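Local atomic coordinates of 2-dehydropantoate 2-reductase (Enterococcus faecium, PDB entry 3WFI), a protein that probably reduces 2-keto acids with a nicotinamide cofactor, as a D-mandelate dehydrogenase of the ketopantoate reductase family. Residues E120-G125 against Q150-G155. Residues are numbered along the deposited sequence; the frame is centred on the assembly and turned at random.
Sequences ENIYIG and QNLGDG
In the Rossmann-type domain, the sheet's single antiparallel junction brings Tyr123 and Ile124 of strand 122-127 against Asn151 and Gln150 of strand 147-151. Ile124 and Gln150 form a hydrogen-bonded antiparallel pair: Ile124 N donates to Gln150 O at 2.8 Å, and Gln150 N returns a bond of 2.7 Å to Ile124 O. Beyond the non-hydrogen-bonded pair Tyr123-Asn151, Leu152 N still reaches Ile122 O (3.0 Å, N-H...O angle 167°). Past this bond the direct pairing gives way to a water, which donates to Glu120 O and Ile122 O and accepts from Gly153 N. The backbones nevertheless stay close, Glu120 CA lying 3.9 Å from Gly153 CA, an approach that the absence of a CB on Gly153 allows. Ile122 O is thus gripped by both a backbone N-H and the water.

On one face of the sheet the Tyr123 ring, its CG anti to the carbonyl carbon (chi1 -58°), crosses Asn151 obliquely, CE1 lying 3.7 Å from Asn151 CB. The Tyr123 hydroxyl is hydrogen-bonded to Glu99, and Ala159, Ala160 and Leu163 of helix 157-168 touch the Tyr123 side chain. Asn151 turns its amide away along its own chain, where ND2 donates to Gly153 O (2.7 Å) from above the carbonyl plane. On the other face Leu152 CD1 lies against the CG2 methyls of both Ile122 (3.6 Å) and Ile124, and Leu152 CD2 meets Ile124 CD1 at 3.7 Å, the Leu152 and Ile124 side chains crossing at about a right angle. Helix 180-191 packs against Ile124, and Gln150 OE1 accepts from His181 N at its start.

Three direct backbone bonds and one water therefore carry strand pairing into the turn that precedes helix 157-168, where the Asn151 amide bonds to the carbonyl two residues on, while the face away from Tyr123 is purely apolar between Leu152 and the isoleucines.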
loop_
_atom_site.group_PDB
_atom_site.type_symbol
_atom_site.label_atom_id
_atom_site.label_comp_id
_atom_site.label_asym_id
_atom_site.label_seq_id
_atom_site.Cartn_x
_atom_site.Cartn_y
_atom_site.Cartn_z
ATOM N N GLU B 120 -23.675 -1.420 26.510
ATOM C CA GLU B 120 -23.815 -1.001 27.909
ATOM C C GLU B 120 -23.242 -2.029 28.898
ATOM O O GLU B 120 -22.903 -1.687 30.032
ATOM C CB GLU B 120 -25.275 -0.623 28.254
ATOM C CG GLU B 120 -26.153 -1.751 28.787
ATOM C CD GLU B 120 -27.601 -1.353 29.093
ATOM O OE1 GLU B 120 -28.377 -1.126 28.141
ATOM O OE2 GLU B 120 -27.980 -1.309 30.282
ATOM N N ASN B 121 -23.122 -3.277 28.459
ATOM C CA ASN B 121 -22.600 -4.346 29.313
ATOM C C ASN B 121 -21.155 -4.746 28.997
ATOM O O ASN B 121 -20.675 -5.775 29.496
ATOM C CB ASN B 121 -23.495 -5.585 29.200
ATOM C CG ASN B 121 -24.846 -5.422 29.896
ATOM O OD1 ASN B 121 -25.799 -6.158 29.607
ATOM N ND2 ASN B 121 -24.927 -4.501 30.843
ATOM N N ILE B 122 -20.465 -3.941 28.190
ATOM C CA ILE B 122 -19.080 -4.261 27.797
ATOM C C ILE B 122 -18.099 -3.344 28.518
ATOM O O ILE B 122 -18.305 -2.118 28.603
ATOM C CB ILE B 122 -18.857 -4.174 26.273
ATOM C CG1 ILE B 122 -19.834 -5.092 25.541
ATOM C CG2 ILE B 122 -17.430 -4.588 25.917
ATOM C CD1 ILE B 122 -19.784 -4.987 24.030
ATOM N N TYR B 123 -17.030 -3.954 29.031
ATOM C CA TYR B 123 -15.992 -3.241 29.750
ATOM C C TYR B 123 -14.640 -3.641 29.158
ATOM O O TYR B 123 -14.455 -4.773 28.715
ATOM C CB TYR B 123 -16.052 -3.542 31.254
ATOM C CG TYR B 123 -17.387 -3.197 31.885
ATOM C CD1 TYR B 123 -17.585 -1.976 32.514
ATOM C CD2 TYR B 123 -18.461 -4.085 31.812
ATOM C CE1 TYR B 123 -18.805 -1.647 33.065
ATOM C CE2 TYR B 123 -19.692 -3.772 32.357
ATOM C CZ TYR B 123 -19.853 -2.554 32.992
ATOM O OH TYR B 123 -21.062 -2.224 33.522
ATOM N N ILE B 124 -13.718 -2.689 29.118
ATOM C CA ILE B 124 -12.393 -2.918 28.543
ATOM C C ILE B 124 -11.358 -2.651 29.614
ATOM O O ILE B 124 -11.526 -1.737 30.424
ATOM C CB ILE B 124 -12.134 -2.006 27.335
ATOM C CG1 ILE B 124 -12.502 -0.547 27.642
ATOM C CG2 ILE B 124 -12.933 -2.496 26.143
ATOM C CD1 ILE B 124 -11.939 0.441 26.644
ATOM N N GLY B 125 -10.294 -3.449 29.630
ATOM C CA GLY B 125 -9.260 -3.265 30.628
ATOM C C GLY B 125 -7.870 -3.757 30.261
ATOM O O GLY B 125 -7.659 -4.393 29.230
ATOM N N GLN B 150 -12.518 0.084 32.183
ATOM C CA GLN B 150 -13.420 1.157 31.816
ATOM C C GLN B 150 -14.695 0.626 31.169
ATOM O O GLN B 150 -14.661 -0.343 30.420
ATOM C CB GLN B 150 -12.726 2.094 30.829
ATOM C CG GLN B 150 -13.520 3.360 30.542
ATOM C CD GLN B 150 -12.747 4.381 29.737
ATOM O OE1 GLN B 150 -11.654 4.104 29.235
ATOM N NE2 GLN B 150 -13.302 5.592 29.638
ATOM N N ASN B 151 -15.807 1.289 31.457
ATOM C CA ASN B 151 -17.061 1.035 30.761
ATOM C C ASN B 151 -17.007 1.548 29.321
ATOM O O ASN B 151 -16.491 2.624 29.056
ATOM C CB ASN B 151 -18.249 1.680 31.498
ATOM C CG ASN B 151 -18.122 3.191 31.611
ATOM O OD1 ASN B 151 -17.221 3.695 32.276
ATOM N ND2 ASN B 151 -19.017 3.917 30.958
ATOM N N LEU B 152 -17.546 0.774 28.395
ATOM C CA LEU B 152 -17.855 1.293 27.056
ATOM C C LEU B 152 -19.216 1.957 26.912
ATOM O O LEU B 152 -19.386 2.798 26.033
ATOM C CB LEU B 152 -17.747 0.194 26.023
ATOM C CG LEU B 152 -16.324 -0.291 25.852
ATOM C CD1 LEU B 152 -16.312 -1.381 24.804
ATOM C CD2 LEU B 152 -15.417 0.848 25.437
ATOM N N GLY B 153 -20.189 1.593 27.732
ATOM C CA GLY B 153 -21.517 2.184 27.579
ATOM C C GLY B 153 -21.703 3.442 28.401
ATOM O O GLY B 153 -21.251 3.519 29.542
ATOM N N ASP B 154 -22.410 4.412 27.825
ATOM C CA ASP B 154 -22.659 5.702 28.466
ATOM C C ASP B 154 -23.330 5.474 29.797
ATOM O O ASP B 154 -24.221 4.634 29.901
ATOM C CB ASP B 154 -23.608 6.560 27.607
ATOM C CG ASP B 154 -22.996 7.018 26.294
ATOM O OD1 ASP B 154 -21.755 7.136 26.158
ATOM O OD2 ASP B 154 -23.785 7.315 25.383
ATOM N N GLY B 155 -22.890 6.199 30.818
ATOM C CA GLY B 155 -23.529 6.154 32.125
ATOM C C GLY B 155 -23.255 4.915 32.963
ATOM O O GLY B 155 -23.892 4.729 34.001
HETATM O O HOH W 1 -20.312 -0.549 29.810
#